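Side-chain contact in GTPase subunit of restriction endonuclease (Thermococcus gammatolerans, PDB 6P0F), which probably recognises DNA through its N-terminal YTH-like domain as the GTPase subunit of an McrB-type restriction endonuclease: residues P39-N44 with L124-K129. Sequence-based numbering, arbitrary orientation.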
ATOM      1  N   PRO A  39      18.508   8.393  -8.341  1.00 26.15           N
ATOM      2  CA  PRO A  39      19.296   8.028  -7.151  1.00 24.68           C
ATOM      3  C   PRO A  39      18.876   8.808  -5.916  1.00 25.36           C
ATOM      4  O   PRO A  39      19.041   8.341  -4.786  1.00 25.05           O
ATOM      5  CB  PRO A  39      20.738   8.348  -7.580  1.00 28.78           C
ATOM      6  CG  PRO A  39      20.573   9.362  -8.676  1.00 27.22           C
ATOM      7  CD  PRO A  39      19.357   8.941  -9.416  1.00 28.21           C
ATOM      8  N   ASP A  40      18.297   9.988  -6.085  1.00 25.25           N
ATOM      9  CA  ASP A  40      17.808  10.729  -4.926  1.00 28.11           C
ATOM     10  C   ASP A  40      16.729   9.939  -4.190  1.00 27.05           C
ATOM     11  O   ASP A  40      16.712   9.855  -2.958  1.00 26.48           O
ATOM     12  CB  ASP A  40      17.251  12.076  -5.407  1.00 30.36           C
ATOM     13  CG  ASP A  40      16.092  11.862  -6.403  1.00 42.65           C
ATOM     14  OD1 ASP A  40      16.279  11.031  -7.297  1.00 49.49           O
ATOM     15  OD2 ASP A  40      15.003  12.317  -6.101  1.00 55.28           O
ATOM     16  N   ILE A  41      15.778   9.399  -4.960  1.00 25.29           N
ATOM     17  CA  ILE A  41      14.712   8.601  -4.374  1.00 24.07           C
ATOM     18  C   ILE A  41      15.289   7.375  -3.695  1.00 20.24           C
ATOM     19  O   ILE A  41      14.959   7.059  -2.544  1.00 24.21           O
ATOM     20  CB  ILE A  41      13.692   8.207  -5.459  1.00 25.28           C
ATOM     21  CG1 ILE A  41      13.102   9.452  -6.120  1.00 29.30           C
ATOM     22  CG2 ILE A  41      12.666   7.313  -4.851  1.00 23.49           C
ATOM     23  CD1 ILE A  41      12.291  10.313  -5.228  1.00 36.72           C
ATOM     24  N   LEU A  42      16.168   6.651  -4.404  1.00 18.70           N
ATOM     25  CA  LEU A  42      16.738   5.430  -3.848  1.00 21.04           C
ATOM     26  C   LEU A  42      17.554   5.713  -2.589  1.00 19.85           C
ATOM     27  O   LEU A  42      17.485   4.965  -1.604  1.00 21.82           O
ATOM     28  CB  LEU A  42      17.590   4.750  -4.910  1.00 20.94           C
ATOM     29  CG  LEU A  42      16.858   4.351  -6.184  1.00 22.82           C
ATOM     30  CD1 LEU A  42      17.842   3.760  -7.180  1.00 24.41           C
ATOM     31  CD2 LEU A  42      15.757   3.367  -5.838  1.00 23.58           C
ATOM     32  N   ASP A  43      18.329   6.795  -2.596  1.00 20.22           N
ATOM     33  CA  ASP A  43      19.135   7.154  -1.432  1.00 22.98           C
ATOM     34  C   ASP A  43      18.251   7.485  -0.229  1.00 22.61           C
ATOM     35  O   ASP A  43      18.535   7.088   0.911  1.00 24.63           O
ATOM     36  CB  ASP A  43      20.018   8.355  -1.775  1.00 21.97           C
ATOM     37  CG  ASP A  43      21.244   7.999  -2.658  1.00 28.69           C
ATOM     38  OD1 ASP A  43      21.587   6.804  -2.827  1.00 23.83           O
ATOM     39  OD2 ASP A  43      21.885   8.954  -3.160  1.00 29.79           O
ATOM     40  N   ASN A  44      17.206   8.265  -0.455  1.00 22.21           N
ATOM     41  CA  ASN A  44      16.369   8.713   0.648  1.00 21.68           C
ATOM     42  C   ASN A  44      15.467   7.612   1.186  1.00 24.70           C
ATOM     43  O   ASN A  44      15.077   7.664   2.359  1.00 25.07           O
ATOM     44  CB  ASN A  44      15.529   9.909   0.196  1.00 22.45           C
ATOM     45  CG  ASN A  44      16.324  11.197   0.160  1.00 24.48           C
ATOM     46  OD1 ASN A  44      17.529  11.221   0.470  1.00 29.28           O
ATOM     47  ND2 ASN A  44      15.672  12.270  -0.262  1.00 37.15           N
ATOM     48  N   LEU A 124       3.723   5.365  -8.292  1.00 24.75           N
ATOM     49  CA  LEU A 124       4.437   4.566  -7.312  1.00 23.47           C
ATOM     50  C   LEU A 124       4.476   5.245  -5.953  1.00 21.60           C
ATOM     51  O   LEU A 124       4.625   6.469  -5.848  1.00 25.18           O
ATOM     52  CB  LEU A 124       5.880   4.306  -7.769  1.00 21.15           C
ATOM     53  CG  LEU A 124       6.128   3.772  -9.176  1.00 22.17           C
ATOM     54  CD1 LEU A 124       7.628   3.527  -9.361  1.00 24.76           C
ATOM     55  CD2 LEU A 124       5.341   2.502  -9.399  1.00 25.34           C
HETATM   56  N   MSE A 125       4.438   4.423  -4.915  1.00 19.78           N
HETATM   57  CA  MSE A 125       4.658   4.889  -3.540  1.00 20.35           C
HETATM   58  C   MSE A 125       5.769   4.017  -2.952  1.00 22.99           C
HETATM   59  O   MSE A 125       5.682   2.786  -3.017  1.00 20.98           O
HETATM   60  CB  MSE A 125       3.392   4.795  -2.699  1.00 22.25           C
HETATM   61  CG  MSE A 125       2.893   3.367  -2.519  1.00 24.44           C
HETATM   62 SE   MSE A 125       1.033   3.376  -1.843  1.00 32.09          SE
HETATM   63  CE  MSE A 125       0.370   4.378  -3.270  1.00 26.12           C
ATOM     64  N   PHE A 126       6.792   4.638  -2.376  1.00 18.59           N
ATOM     65  CA  PHE A 126       7.905   3.927  -1.762  1.00 17.74           C
ATOM     66  C   PHE A 126       7.753   3.924  -0.244  1.00 21.14           C
ATOM     67  O   PHE A 126       7.293   4.907   0.339  1.00 22.64           O
ATOM     68  CB  PHE A 126       9.245   4.564  -2.166  1.00 18.70           C
ATOM     69  CG  PHE A 126       9.694   4.190  -3.550  1.00 18.96           C
ATOM     70  CD1 PHE A 126       9.157   4.828  -4.648  1.00 21.92           C
ATOM     71  CD2 PHE A 126      10.618   3.164  -3.752  1.00 20.24           C
ATOM     72  CE1 PHE A 126       9.520   4.456  -5.948  1.00 22.00           C
ATOM     73  CE2 PHE A 126      10.975   2.797  -5.023  1.00 23.43           C
ATOM     74  CZ  PHE A 126      10.414   3.457  -6.129  1.00 23.40           C
ATOM     75  N   PHE A 127       8.156   2.815   0.387  1.00 18.12           N
ATOM     76  CA  PHE A 127       8.175   2.649   1.837  1.00 21.01           C
ATOM     77  C   PHE A 127       9.597   2.349   2.301  1.00 20.69           C
ATOM     78  O   PHE A 127      10.214   1.393   1.819  1.00 22.17           O
ATOM     79  CB  PHE A 127       7.258   1.500   2.272  1.00 20.02           C
ATOM     80  CG  PHE A 127       5.839   1.672   1.870  1.00 17.96           C
ATOM     81  CD1 PHE A 127       5.395   1.225   0.633  1.00 19.62           C
ATOM     82  CD2 PHE A 127       4.935   2.280   2.717  1.00 23.47           C
ATOM     83  CE1 PHE A 127       4.092   1.386   0.252  1.00 21.89           C
ATOM     84  CE2 PHE A 127       3.620   2.452   2.335  1.00 21.45           C
ATOM     85  CZ  PHE A 127       3.195   1.993   1.104  1.00 21.38           C
ATOM     86  N   LYS A 128      10.110   3.119   3.264  1.00 22.81           N
ATOM     87  CA  LYS A 128      11.503   2.907   3.667  1.00 23.87           C
ATOM     88  C   LYS A 128      11.664   1.594   4.426  1.00 27.48           C
ATOM     89  O   LYS A 128      12.612   0.840   4.180  1.00 32.09           O
ATOM     90  CB  LYS A 128      12.017   4.062   4.516  1.00 27.17           C
ATOM     91  CG  LYS A 128      13.485   3.885   4.888  1.00 32.44           C
ATOM     92  CD  LYS A 128      14.267   5.141   4.653  1.00 45.53           C
ATOM     93  CE  LYS A 128      13.718   6.267   5.465  1.00 34.00           C
ATOM     94  NZ  LYS A 128      14.771   7.321   5.711  1.00 41.07           N
ATOM     95  N   LYS A 129      10.769   1.323   5.379  1.00 29.53           N
ATOM     96  CA  LYS A 129      10.746   0.044   6.085  1.00 30.33           C
ATOM     97  C   LYS A 129       9.626  -0.796   5.489  1.00 27.67           C
ATOM     98  O   LYS A 129       8.589  -0.251   5.100  1.00 28.73           O
ATOM     99  CB  LYS A 129      10.538   0.229   7.591  1.00 35.20           C
ATOM    100  CG  LYS A 129      11.566   1.162   8.265  1.00 46.70           C
ATOM    101  CD  LYS A 129      12.952   0.517   8.402  1.00 56.00           C
ATOM    102  CE  LYS A 129      13.945   1.475   9.063  1.00 55.64           C
ATOM    103  NZ  LYS A 129      15.310   0.893   9.167  1.00 61.54           N
TER
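I41 is where the short helix 39-45 first meets the strand 123-127. Its methyl CG2 sits 4.3 Å above the plane of the F126 ring, over the centre, with CD1 of F126 the nearest ring atom to CG2. I41 and F126 both point their CB toward the other segment, and the CG2 methyl of the beta-branched I41 lies over one face of the ring, a plain apolar contact. F52, from the strand 49-55, also meets the F126 ring, their planes inclined by about 25°, and I41 in turn rests on E99 of strand 91-102.

One residue on, L42 turns its CB away and packs against C50 and R30, and D43 holds R30 in a salt bridge. The walk ends at N44, where the partner is a backbone atom: NZ of K128 gives a weak hydrogen bond to O of N44, at 3.4 Å. K128 gets there with CG anti to its backbone N (chi1 -177°) and with bends at chi2 and chi3, which bring the chain alongside, CD lying 3.5 Å from O of N44.

The two attachments differ in kind: an apolar touch joins the helix to the sheet, and a long, weak bond from an exposed lysine reaches its C-terminal end. With 152 Å² buried in all, the contact is light. The ammonium would suit the negative end of the helix dipole, although such a bond probably adds only modest stability.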